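Local coordinates for THUMP domain-containing protein (Pyrococcus horikoshii, PDB 1VBK), which is of unknown function but, as a ThiI-like protein with a THUMP domain, probably binds RNA and ATP, at residues M1-V6 with S75-V80; L92-K97 with I163-I168; G180-I185 with G258-L263; G184-E189 with E218-L223. One frame throughout, in Å; residues are numbered along the deposited sequence.

Contact 1 of 4, residues M1-V6 with S75-V80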
loop_
_atom_site.group_PDB
_atom_site.type_symbol
_atom_site.label_atom_id
_atom_site.label_comp_id
_atom_site.label_asym_id
_atom_site.label_seq_id
_atom_site.Cartn_x
_atom_site.Cartn_y
_atom_site.Cartn_z
ATOM N N MET A 1 38.839 -7.051 -17.320
ATOM C CA MET A 1 37.450 -7.552 -17.104
ATOM C C MET A 1 36.450 -6.703 -17.880
ATOM O O MET A 1 36.769 -5.587 -18.298
ATOM C CB MET A 1 37.117 -7.529 -15.611
ATOM C CG MET A 1 38.110 -8.322 -14.772
ATOM S SD MET A 1 37.711 -8.361 -13.024
ATOM C CE MET A 1 38.269 -6.728 -12.517
ATOM N N ASN A 2 35.243 -7.232 -18.071
ATOM C CA ASN A 2 34.225 -6.512 -18.816
ATOM C C ASN A 2 32.784 -6.639 -18.317
ATOM O O ASN A 2 31.870 -6.113 -18.949
ATOM C CB ASN A 2 34.301 -6.886 -20.303
ATOM C CG ASN A 2 34.363 -8.387 -20.533
ATOM O OD1 ASN A 2 34.107 -9.180 -19.629
ATOM N ND2 ASN A 2 34.689 -8.782 -21.757
ATOM N N VAL A 3 32.570 -7.335 -17.199
ATOM C CA VAL A 3 31.220 -7.451 -16.642
ATOM C C VAL A 3 31.253 -7.582 -15.123
ATOM O O VAL A 3 32.315 -7.701 -14.507
ATOM C CB VAL A 3 30.441 -8.700 -17.172
ATOM C CG1 VAL A 3 30.484 -8.772 -18.700
ATOM C CG2 VAL A 3 31.014 -9.967 -16.552
ATOM N N VAL A 4 30.068 -7.540 -14.530
ATOM C CA VAL A 4 29.914 -7.734 -13.098
ATOM C C VAL A 4 28.793 -8.761 -12.963
ATOM O O VAL A 4 27.710 -8.581 -13.523
ATOM C CB VAL A 4 29.488 -6.448 -12.350
ATOM C CG1 VAL A 4 29.207 -6.779 -10.891
ATOM C CG2 VAL A 4 30.595 -5.394 -12.425
ATOM N N ILE A 5 29.073 -9.852 -12.257
ATOM C CA ILE A 5 28.075 -10.889 -12.023
ATOM C C ILE A 5 27.384 -10.548 -10.709
ATOM O O ILE A 5 28.040 -10.356 -9.684
ATOM C CB ILE A 5 28.720 -12.289 -11.867
ATOM C CG1 ILE A 5 29.521 -12.650 -13.123
ATOM C CG2 ILE A 5 27.632 -13.338 -11.615
ATOM C CD1 ILE A 5 30.358 -13.910 -12.958
ATOM N N VAL A 6 26.062 -10.457 -10.743
ATOM C CA VAL A 6 25.291 -10.152 -9.550
ATOM C C VAL A 6 24.463 -11.386 -9.210
ATOM O O VAL A 6 23.659 -11.841 -10.024
ATOM C CB VAL A 6 24.364 -8.951 -9.786
ATOM C CG1 VAL A 6 23.488 -8.704 -8.546
ATOM C CG2 VAL A 6 25.205 -7.718 -10.100
ATOM N N SER A 75 30.619 -10.251 -8.401
ATOM C CA SER A 75 31.912 -10.650 -8.955
ATOM C C SER A 75 32.316 -9.949 -10.247
ATOM O O SER A 75 31.725 -10.192 -11.299
ATOM C CB SER A 75 31.956 -12.162 -9.234
ATOM O OG SER A 75 32.005 -12.937 -8.047
ATOM N N PRO A 76 33.315 -9.056 -10.182
ATOM C CA PRO A 76 33.758 -8.384 -11.412
ATOM C C PRO A 76 34.303 -9.579 -12.196
ATOM O O PRO A 76 34.897 -10.470 -11.594
ATOM C CB PRO A 76 34.895 -7.486 -10.927
ATOM C CG PRO A 76 34.528 -7.203 -9.502
ATOM C CD PRO A 76 34.031 -8.537 -9.006
ATOM N N ALA A 77 34.117 -9.626 -13.507
ATOM C CA ALA A 77 34.604 -10.779 -14.249
ATOM C C ALA A 77 34.912 -10.509 -15.711
ATOM O O ALA A 77 34.536 -9.474 -16.257
ATOM C CB ALA A 77 33.581 -11.915 -14.152
ATOM N N MET A 78 35.607 -11.460 -16.330
ATOM C CA MET A 78 35.943 -11.383 -17.744
ATOM C C MET A 78 35.029 -12.351 -18.475
ATOM O O MET A 78 34.943 -13.527 -18.110
ATOM C CB MET A 78 37.394 -11.795 -18.000
ATOM C CG MET A 78 38.433 -10.810 -17.509
ATOM S SD MET A 78 40.099 -11.364 -17.926
ATOM C CE MET A 78 40.391 -10.491 -19.475
ATOM N N GLU A 79 34.341 -11.852 -19.495
ATOM C CA GLU A 79 33.447 -12.681 -20.296
ATOM C C GLU A 79 34.183 -13.103 -21.563
ATOM O O GLU A 79 34.783 -12.273 -22.241
ATOM C CB GLU A 79 32.195 -11.898 -20.688
ATOM C CG GLU A 79 31.281 -12.649 -21.649
ATOM C CD GLU A 79 30.283 -11.734 -22.329
ATOM O OE1 GLU A 79 29.558 -11.012 -21.616
ATOM O OE2 GLU A 79 30.228 -11.737 -23.575
ATOM N N VAL A 80 34.137 -14.392 -21.876
ATOM C CA VAL A 80 34.795 -14.915 -23.069
ATOM C C VAL A 80 33.969 -16.055 -23.662
ATOM O O VAL A 80 33.080 -16.597 -23.005
ATOM C CB VAL A 80 36.209 -15.468 -22.749
ATOM C CG1 VAL A 80 37.089 -14.371 -22.150
ATOM C CG2 VAL A 80 36.101 -16.646 -21.777
#
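Strands 3-8 and 71-81 run antiparallel side by side here, their short segments at 130° to one another, and the ladder opens with a classic beta bulge. Two successive amides converge on one carbonyl: N2 N and V3 N donate to A77 O at 3.0 Å and 3.1 Å, both in its carbonyl plane. V3 pairs with A77 within the bulge; beyond it V4 lies opposite P76 as the non-hydrogen-bonded pair and I5 opposite S75 as a hydrogen-bonded one. The side chain of M1 can be followed outward along the partner strand. Its CB lies 3.3 Å from A77 O, its CG touches M78 CG at 3.7 Å, and its SD rests 3.6 Å from P76 CB. A bend at chi3 (-78°) keeps CE beside the same P76 CB, 3.8 Å away, so that methionine and proline lie alongside each other. N2 holds CG between its backbone N and carbonyl carbon, which brings OD1 onto the amide of E79: E79 N donates to a lone pair of OD1 at 2.7 Å, with 157° at the hydrogen. An alanine at N2 would lose this side-chain acceptor and would probably leave the amide of E79 poorly satisfied just where the bulge disturbs the ladder. On the other face V3, I5 and A77 pack together, I5 CD1 being 4.0 Å from A77 CB, and Y162 of the neighbouring strand 160-164 touches I5. The chemistry thus implies a strand start fixed mainly by main-chain bonds, with one asparagine carbonyl standing in for the backbone acceptor beside the bulge.

Contact 2 of 4, residues L92-K97 with I163-I168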
loop_
_atom_site.group_PDB
_atom_site.type_symbol
_atom_site.label_atom_id
_atom_site.label_comp_id
_atom_site.label_asym_id
_atom_site.label_seq_id
_atom_site.Cartn_x
_atom_site.Cartn_y
_atom_site.Cartn_z
ATOM N N LEU A 92 44.166 -18.512 -16.272
ATOM C CA LEU A 92 45.576 -18.337 -15.913
ATOM C C LEU A 92 45.935 -16.851 -15.840
ATOM O O LEU A 92 46.661 -16.419 -14.942
ATOM C CB LEU A 92 46.482 -19.052 -16.925
ATOM C CG LEU A 92 47.998 -18.999 -16.701
ATOM C CD1 LEU A 92 48.346 -19.523 -15.313
ATOM C CD2 LEU A 92 48.694 -19.834 -17.772
ATOM N N LEU A 93 45.411 -16.072 -16.776
ATOM C CA LEU A 93 45.668 -14.635 -16.803
ATOM C C LEU A 93 45.181 -13.974 -15.514
ATOM O O LEU A 93 45.888 -13.170 -14.893
ATOM C CB LEU A 93 44.952 -14.005 -18.000
ATOM C CG LEU A 93 45.117 -12.496 -18.185
ATOM C CD1 LEU A 93 46.544 -12.192 -18.626
ATOM C CD2 LEU A 93 44.126 -11.994 -19.234
ATOM N N MET A 94 43.965 -14.314 -15.108
ATOM C CA MET A 94 43.403 -13.745 -13.895
ATOM C C MET A 94 44.074 -14.288 -12.640
ATOM O O MET A 94 44.193 -13.586 -11.641
ATOM C CB MET A 94 41.900 -13.993 -13.862
ATOM C CG MET A 94 41.210 -13.295 -15.021
ATOM S SD MET A 94 39.459 -13.168 -14.831
ATOM C CE MET A 94 39.383 -11.877 -13.528
ATOM N N PHE A 95 44.511 -15.539 -12.698
ATOM C CA PHE A 95 45.186 -16.150 -11.562
ATOM C C PHE A 95 46.490 -15.406 -11.318
ATOM O O PHE A 95 46.827 -15.080 -10.178
ATOM C CB PHE A 95 45.477 -17.628 -11.846
ATOM C CG PHE A 95 46.287 -18.308 -10.771
ATOM C CD1 PHE A 95 47.676 -18.179 -10.736
ATOM C CD2 PHE A 95 45.661 -19.067 -9.789
ATOM C CE1 PHE A 95 48.431 -18.799 -9.732
ATOM C CE2 PHE A 95 46.401 -19.689 -8.784
ATOM C CZ PHE A 95 47.792 -19.554 -8.756
ATOM N N ARG A 96 47.220 -15.134 -12.396
ATOM C CA ARG A 96 48.492 -14.434 -12.283
ATOM C C ARG A 96 48.319 -13.025 -11.740
ATOM O O ARG A 96 49.112 -12.572 -10.913
ATOM C CB ARG A 96 49.207 -14.435 -13.638
ATOM C CG ARG A 96 49.827 -15.793 -13.933
ATOM C CD ARG A 96 50.295 -15.968 -15.364
ATOM N NE ARG A 96 51.130 -17.164 -15.481
ATOM C CZ ARG A 96 51.563 -17.676 -16.628
ATOM N NH1 ARG A 96 51.241 -17.105 -17.778
ATOM N NH2 ARG A 96 52.335 -18.757 -16.618
ATOM N N LYS A 97 47.266 -12.342 -12.172
ATOM C CA LYS A 97 47.018 -10.994 -11.687
ATOM C C LYS A 97 46.781 -11.032 -10.181
ATOM O O LYS A 97 47.339 -10.233 -9.434
ATOM C CB LYS A 97 45.803 -10.379 -12.386
ATOM C CG LYS A 97 45.418 -9.023 -11.814
ATOM C CD LYS A 97 44.376 -8.311 -12.667
ATOM C CE LYS A 97 43.926 -7.022 -11.994
ATOM N NZ LYS A 97 45.094 -6.167 -11.620
ATOM N N ILE A 163 34.699 -15.512 -16.004
ATOM C CA ILE A 163 35.788 -15.888 -15.114
ATOM C C ILE A 163 36.148 -14.790 -14.128
ATOM O O ILE A 163 36.350 -13.642 -14.513
ATOM C CB ILE A 163 37.007 -16.276 -15.961
ATOM C CG1 ILE A 163 36.586 -17.373 -16.951
ATOM C CG2 ILE A 163 38.153 -16.734 -15.074
ATOM C CD1 ILE A 163 37.691 -17.841 -17.870
ATOM N N TYR A 164 36.240 -15.152 -12.851
ATOM C CA TYR A 164 36.540 -14.174 -11.816
ATOM C C TYR A 164 37.450 -14.697 -10.701
ATOM O O TYR A 164 37.610 -15.904 -10.529
ATOM C CB TYR A 164 35.227 -13.687 -11.188
ATOM C CG TYR A 164 34.441 -14.782 -10.482
ATOM C CD1 TYR A 164 33.493 -15.554 -11.161
ATOM C CD2 TYR A 164 34.654 -15.046 -9.129
ATOM C CE1 TYR A 164 32.773 -16.565 -10.494
ATOM C CE2 TYR A 164 33.952 -16.041 -8.463
ATOM C CZ TYR A 164 33.016 -16.794 -9.142
ATOM O OH TYR A 164 32.323 -17.764 -8.446
ATOM N N THR A 165 38.041 -13.774 -9.948
ATOM C CA THR A 165 38.883 -14.136 -8.807
ATOM C C THR A 165 38.343 -13.452 -7.554
ATOM O O THR A 165 38.748 -13.786 -6.439
ATOM C CB THR A 165 40.355 -13.705 -8.988
ATOM O OG1 THR A 165 40.415 -12.310 -9.293
ATOM C CG2 THR A 165 41.017 -14.506 -10.095
ATOM N N GLU A 166 37.422 -12.506 -7.740
ATOM C CA GLU A 166 36.829 -11.772 -6.619
ATOM C C GLU A 166 35.332 -12.050 -6.450
ATOM O O GLU A 166 34.573 -12.085 -7.418
ATOM C CB GLU A 166 37.054 -10.266 -6.795
ATOM C CG GLU A 166 36.479 -9.410 -5.666
ATOM C CD GLU A 166 36.936 -7.954 -5.722
ATOM O OE1 GLU A 166 36.633 -7.259 -6.719
ATOM O OE2 GLU A 166 37.600 -7.503 -4.762
ATOM N N LYS A 167 34.923 -12.245 -5.203
ATOM C CA LYS A 167 33.534 -12.521 -4.865
ATOM C C LYS A 167 33.217 -11.683 -3.636
ATOM O O LYS A 167 33.526 -12.080 -2.508
ATOM C CB LYS A 167 33.366 -14.006 -4.556
ATOM C CG LYS A 167 31.943 -14.467 -4.355
ATOM C CD LYS A 167 31.922 -15.985 -4.274
ATOM C CE LYS A 167 30.522 -16.535 -4.120
ATOM N NZ LYS A 167 30.550 -18.025 -4.043
ATOM N N ILE A 168 32.617 -10.518 -3.869
ATOM C CA ILE A 168 32.274 -9.578 -2.807
ATOM C C ILE A 168 30.915 -9.879 -2.197
ATOM O O ILE A 168 29.916 -9.995 -2.904
ATOM C CB ILE A 168 32.249 -8.127 -3.338
ATOM C CG1 ILE A 168 33.548 -7.821 -4.085
ATOM C CG2 ILE A 168 32.067 -7.150 -2.182
ATOM C CD1 ILE A 168 33.552 -6.462 -4.764
HETATM O O HOH W 1 42.444 -11.593 -11.162
#
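Helix 84-102 of the THUMP domain packs against the end of strand 160-164 here, an alpha/beta packing in which a single helix residue, M94, does nearly all the touching. The tight part is its side chain. CG sits anti to the carbonyl carbon, and the bend at chi3 (73°) turns the thioether down onto the strand. SD comes to 3.2 Å from I163 O and 3.8 Å from I163 CG2, while the terminal methyl CE reaches Y164 CA at 4.0 Å. M1 and M78 touch the same side chain, so the methionine is buried between the helix and the sheet. An alanine in place of M94 would lose CG, SD and CE and would probably leave the helix poorly seated on I163 and Y164. The looser side begins at T165, where strand has given way to loop. T165 packs through its methyl CG2, 3.7 Å from M94 O and 3.9 Å from M94 CB, and the chain then departs from the helix. L93 and R96 are exposed and take no part, R96 forming a salt bridge to E139; K97 starts toward the strand but its end leads away, whereas F95 points away from the strand segment and meets F109 edge-to-face. Polar linkage between the segments is indirect: one water donates to M94 O at 2.7 Å and lies 2.9 Å from T165 OG1.

Contact 3 of 4, residues G180-I185 with G258-L263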
loop_
_atom_site.group_PDB
_atom_site.type_symbol
_atom_site.label_atom_id
_atom_site.label_comp_id
_atom_site.label_asym_id
_atom_site.label_seq_id
_atom_site.Cartn_x
_atom_site.Cartn_y
_atom_site.Cartn_z
ATOM N N GLY A 180 6.728 -3.423 -0.531
ATOM C CA GLY A 180 5.881 -2.286 -0.212
ATOM C C GLY A 180 6.560 -0.985 0.175
ATOM O O GLY A 180 7.789 -0.861 0.142
ATOM N N ARG A 181 5.738 -0.010 0.558
ATOM C CA ARG A 181 6.217 1.310 0.940
ATOM C C ARG A 181 5.728 1.739 2.322
ATOM O O ARG A 181 4.560 1.562 2.663
ATOM C CB ARG A 181 5.769 2.333 -0.107
ATOM C CG ARG A 181 5.830 3.782 0.344
ATOM C CD ARG A 181 5.200 4.683 -0.700
ATOM N NE ARG A 181 6.020 4.750 -1.904
ATOM C CZ ARG A 181 5.599 5.209 -3.077
ATOM N NH1 ARG A 181 4.352 5.638 -3.219
ATOM N NH2 ARG A 181 6.436 5.259 -4.103
ATOM N N MET A 182 6.634 2.314 3.105
ATOM C CA MET A 182 6.310 2.784 4.449
ATOM C C MET A 182 6.988 4.122 4.686
ATOM O O MET A 182 7.890 4.504 3.943
ATOM C CB MET A 182 6.836 1.806 5.505
ATOM C CG MET A 182 6.352 0.380 5.374
ATOM S SD MET A 182 6.936 -0.571 6.780
ATOM C CE MET A 182 6.134 -2.140 6.495
ATOM N N ILE A 183 6.543 4.850 5.705
ATOM C CA ILE A 183 7.199 6.105 6.037
ATOM C C ILE A 183 8.056 5.749 7.238
ATOM O O ILE A 183 7.710 4.850 8.009
ATOM C CB ILE A 183 6.212 7.234 6.451
ATOM C CG1 ILE A 183 5.400 6.803 7.673
ATOM C CG2 ILE A 183 5.319 7.604 5.276
ATOM C CD1 ILE A 183 4.544 7.920 8.268
ATOM N N GLY A 184 9.185 6.428 7.383
ATOM C CA GLY A 184 10.056 6.159 8.507
ATOM C C GLY A 184 10.222 7.450 9.274
ATOM O O GLY A 184 10.655 8.452 8.707
ATOM N N ILE A 185 9.858 7.443 10.551
ATOM C CA ILE A 185 9.990 8.648 11.357
ATOM C C ILE A 185 11.452 8.747 11.764
ATOM O O ILE A 185 11.929 7.979 12.601
ATOM C CB ILE A 185 9.094 8.595 12.614
ATOM C CG1 ILE A 185 7.640 8.320 12.213
ATOM C CG2 ILE A 185 9.177 9.921 13.365
ATOM C CD1 ILE A 185 7.058 9.333 11.242
ATOM N N GLY A 258 2.729 1.202 5.995
ATOM C CA GLY A 258 3.243 1.066 7.344
ATOM C C GLY A 258 4.087 2.236 7.803
ATOM O O GLY A 258 4.502 3.073 7.003
ATOM N N VAL A 259 4.326 2.293 9.107
ATOM C CA VAL A 259 5.129 3.351 9.708
ATOM C C VAL A 259 6.240 2.698 10.521
ATOM O O VAL A 259 6.002 1.729 11.241
ATOM C CB VAL A 259 4.272 4.249 10.634
ATOM C CG1 VAL A 259 5.157 5.263 11.350
ATOM C CG2 VAL A 259 3.200 4.959 9.816
ATOM N N ILE A 260 7.451 3.233 10.386
ATOM C CA ILE A 260 8.623 2.713 11.082
ATOM C C ILE A 260 9.140 3.704 12.121
ATOM O O ILE A 260 9.334 4.878 11.818
ATOM C CB ILE A 260 9.763 2.425 10.074
ATOM C CG1 ILE A 260 9.301 1.382 9.056
ATOM C CG2 ILE A 260 11.016 1.955 10.815
ATOM C CD1 ILE A 260 10.112 1.384 7.777
ATOM N N LYS A 261 9.368 3.229 13.343
ATOM C CA LYS A 261 9.888 4.085 14.413
ATOM C C LYS A 261 11.109 3.435 15.059
ATOM O O LYS A 261 11.242 2.215 15.046
ATOM C CB LYS A 261 8.805 4.349 15.467
ATOM C CG LYS A 261 7.695 5.279 14.975
ATOM C CD LYS A 261 6.591 5.477 16.009
ATOM C CE LYS A 261 7.090 6.191 17.253
ATOM N NZ LYS A 261 6.003 6.346 18.271
ATOM N N GLY A 262 11.995 4.252 15.623
ATOM C CA GLY A 262 13.205 3.725 16.233
ATOM C C GLY A 262 13.093 3.346 17.697
ATOM O O GLY A 262 14.101 3.261 18.398
ATOM N N LEU A 263 11.869 3.097 18.150
ATOM C CA LEU A 263 11.598 2.737 19.537
ATOM C C LEU A 263 12.359 1.500 20.019
ATOM O O LEU A 263 12.476 0.502 19.302
ATOM C CB LEU A 263 10.091 2.514 19.711
ATOM C CG LEU A 263 9.528 2.385 21.127
ATOM C CD1 LEU A 263 9.739 3.686 21.883
ATOM C CD2 LEU A 263 8.048 2.055 21.052
HETATM O O HOH W 2 11.248 6.908 15.117
#
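Main-chain bonds set the register of strands 181-185 and 258-260, which run parallel, their axes 30° apart. I183 N donates to G258 O (3.0 Å), I260 N to I183 O (2.9 Å) and I185 N to I260 O (2.9 Å), the last two almost along the C=O axis of the acceptor. Past the ladder a water carries the link on, donating to I185 O and accepting from G262 N, each at 2.8 Å. Apolar packing fills both faces of the sheet. On one, the extended M182 crosses I260 at about a right angle, SD to CG1 3.8 Å, under helix 189-200; G258 shares this face, and a CB there would clash with M182 SD. On the other, I183 takes the crowded first torsion (chi1 59°), which lays CG1 alongside V259 CG2 at 3.6 Å, and helix 244-254 covers the pair. Charged side chains bond beyond the two strands: K261 forms salt bridges with D278 and E274, while R181 pairs NE with E204 in a salt bridge and hydrogen-bonds through NH1 to the carbonyls of F254 and of D253 of the second subunit. Central parallel strands with helices on both faces, in the order 3-2-1-4-5, are characteristic of the Rossmann-like HUP fold, consistent with the ThiI family assignment.

Contact 4 of 4, residues G184-E189 with E218-L223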
loop_
_atom_site.group_PDB
_atom_site.type_symbol
_atom_site.label_atom_id
_atom_site.label_comp_id
_atom_site.label_asym_id
_atom_site.label_seq_id
_atom_site.Cartn_x
_atom_site.Cartn_y
_atom_site.Cartn_z
ATOM N N GLY A 184 9.185 6.428 7.383
ATOM C CA GLY A 184 10.056 6.159 8.507
ATOM C C GLY A 184 10.222 7.450 9.274
ATOM O O GLY A 184 10.655 8.452 8.707
ATOM N N ILE A 185 9.858 7.443 10.551
ATOM C CA ILE A 185 9.990 8.648 11.357
ATOM C C ILE A 185 11.452 8.747 11.764
ATOM O O ILE A 185 11.929 7.979 12.601
ATOM C CB ILE A 185 9.094 8.595 12.614
ATOM C CG1 ILE A 185 7.640 8.320 12.213
ATOM C CG2 ILE A 185 9.177 9.921 13.365
ATOM C CD1 ILE A 185 7.058 9.333 11.242
ATOM N N LEU A 186 12.151 9.705 11.162
ATOM C CA LEU A 186 13.577 9.911 11.401
ATOM C C LEU A 186 13.869 11.101 12.314
ATOM O O LEU A 186 13.470 12.230 12.022
ATOM C CB LEU A 186 14.276 10.103 10.051
ATOM C CG LEU A 186 15.792 10.291 9.977
ATOM C CD1 LEU A 186 16.502 9.053 10.492
ATOM C CD2 LEU A 186 16.185 10.561 8.532
ATOM N N HIS A 187 14.583 10.853 13.411
ATOM C CA HIS A 187 14.910 11.925 14.349
ATOM C C HIS A 187 16.253 11.739 15.054
ATOM O O HIS A 187 16.753 12.666 15.679
ATOM C CB HIS A 187 13.796 12.061 15.391
ATOM C CG HIS A 187 13.643 10.862 16.270
ATOM N ND1 HIS A 187 14.357 10.697 17.437
ATOM C CD2 HIS A 187 12.880 9.751 16.136
ATOM C CE1 HIS A 187 14.040 9.537 17.985
ATOM N NE2 HIS A 187 13.147 8.943 17.215
ATOM N N ASP A 188 16.826 10.545 14.967
ATOM C CA ASP A 188 18.117 10.276 15.592
ATOM C C ASP A 188 18.811 9.069 14.957
ATOM O O ASP A 188 18.309 8.491 13.993
ATOM C CB ASP A 188 17.948 10.075 17.106
ATOM C CG ASP A 188 17.181 8.813 17.457
ATOM O OD1 ASP A 188 16.525 8.229 16.569
ATOM O OD2 ASP A 188 17.227 8.410 18.640
ATOM N N GLU A 189 19.969 8.699 15.495
ATOM C CA GLU A 189 20.735 7.576 14.966
ATOM C C GLU A 189 19.981 6.254 15.050
ATOM O O GLU A 189 20.041 5.443 14.129
ATOM C CB GLU A 189 22.075 7.462 15.704
ATOM C CG GLU A 189 22.946 8.708 15.584
ATOM C CD GLU A 189 24.281 8.570 16.300
ATOM O OE1 GLU A 189 24.280 8.343 17.530
ATOM O OE2 GLU A 189 25.333 8.691 15.632
ATOM N N GLU A 218 19.020 19.863 10.838
ATOM C CA GLU A 218 20.302 19.852 10.145
ATOM C C GLU A 218 20.967 18.520 10.477
ATOM O O GLU A 218 21.615 17.902 9.633
ATOM C CB GLU A 218 21.174 21.013 10.633
ATOM C CG GLU A 218 22.127 21.559 9.583
ATOM C CD GLU A 218 21.395 22.223 8.424
ATOM O OE1 GLU A 218 20.649 23.196 8.674
ATOM O OE2 GLU A 218 21.564 21.775 7.268
ATOM N N LYS A 219 20.795 18.087 11.720
ATOM C CA LYS A 219 21.347 16.825 12.191
ATOM C C LYS A 219 20.640 15.663 11.495
ATOM O O LYS A 219 21.264 14.651 11.164
ATOM C CB LYS A 219 21.171 16.721 13.709
ATOM C CG LYS A 219 21.261 15.310 14.281
ATOM C CD LYS A 219 22.607 14.662 14.020
ATOM C CE LYS A 219 22.652 13.265 14.625
ATOM N NZ LYS A 219 23.955 12.579 14.390
ATOM N N VAL A 220 19.338 15.812 11.266
ATOM C CA VAL A 220 18.573 14.766 10.603
ATOM C C VAL A 220 18.926 14.673 9.124
ATOM O O VAL A 220 19.045 13.575 8.584
ATOM C CB VAL A 220 17.057 14.993 10.760
ATOM C CG1 VAL A 220 16.280 14.004 9.888
ATOM C CG2 VAL A 220 16.667 14.811 12.213
ATOM N N ARG A 221 19.102 15.815 8.468
ATOM C CA ARG A 221 19.457 15.801 7.053
ATOM C C ARG A 221 20.778 15.061 6.843
ATOM O O ARG A 221 20.956 14.376 5.837
ATOM C CB ARG A 221 19.563 17.226 6.498
ATOM C CG ARG A 221 18.221 17.934 6.328
ATOM C CD ARG A 221 18.390 19.269 5.616
ATOM N NE ARG A 221 17.133 20.003 5.462
ATOM C CZ ARG A 221 16.096 19.589 4.736
ATOM N NH1 ARG A 221 16.150 18.433 4.087
ATOM N NH2 ARG A 221 15.005 20.337 4.647
ATOM N N SER A 222 21.699 15.192 7.793
ATOM C CA SER A 222 22.983 14.512 7.677
ATOM C C SER A 222 22.800 13.010 7.894
ATOM O O SER A 222 23.534 12.199 7.329
ATOM C CB SER A 222 23.997 15.091 8.673
ATOM O OG SER A 222 23.511 15.046 10.002
ATOM N N LEU A 223 21.814 12.639 8.705
ATOM C CA LEU A 223 21.535 11.229 8.949
ATOM C C LEU A 223 20.965 10.640 7.665
ATOM O O LEU A 223 21.336 9.541 7.251
ATOM C CB LEU A 223 20.520 11.062 10.082
ATOM C CG LEU A 223 20.988 11.400 11.501
ATOM C CD1 LEU A 223 19.826 11.238 12.472
ATOM C CD2 LEU A 223 22.138 10.486 11.896
#
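The turn from strand 181-185 into helix 189-200 corresponds in position, judging by the family fold, to the PP-loop of ThiI proteins, an ATP-binding strand-loop-helix element, and here it packs against helix 215-228. L186 is the inner point of contact. Its CG lies anti to the backbone N (chi1 -178°) and the isobutyl group slides past V220 in the opposite direction, CG and CD2 each 3.7 Å from V220 CG1. The other branch, V220 CG2, reaches the backbone at H187 CA, 4.0 Å away. One turn later L223 puts its methyl CD1 against the peptide of the loop, 3.5 Å from D188 C, while CD2 meets E189 CG at 4.2 Å. The outer edge is looser: E189 and K219 cross at about a right angle, and E189 OE2 stands 4.3 Å from K219 NZ, too far for a salt bridge, though the opposite charges would probably still attract weakly. D188 is the N-cap of helix 189-200, and its OD1 also bonds S191 OG, which accepts from H187 N. OD1 lies 3.1 Å above the plane of the H187 ring, offset toward its rim. The side chain of L223 is also about 4 Å from a bound methylpentanediol, probably from the crystallisation liquor, though such molecules can mark a pocket. A first strand ending in a capped turn at the head of a helix is typical of Rossmann-like nucleotide-binding domains, although the sequence from L186 to E189 departs from the usual Ser-Gly-Gly signature of the PP-loop.

In the fold
The four contacts fall into two lobes on opposite sides of the chain's centre. Contacts 1 and 2 have centres 10 Å apart and touch directly: M78 O lies 2.9 Å from I163 N, probably hydrogen-bonded, and S75 OG is 2.8 Å from E166 O, so contact 2 continues the sheet of contact 1, strand 71-81 lying beside both 3-8 and 160-164. Contacts 3 and 4 have centres 13 Å apart and share G184 and I185, the end of strand 181-185, which contact 3 pairs in the sheet and contact 4 follows into its loop. Between lobes the centres are 37 to 42 Å apart, with nearest atoms at least about 19 Å away. The bound methylpentanediol lies beside contact 4.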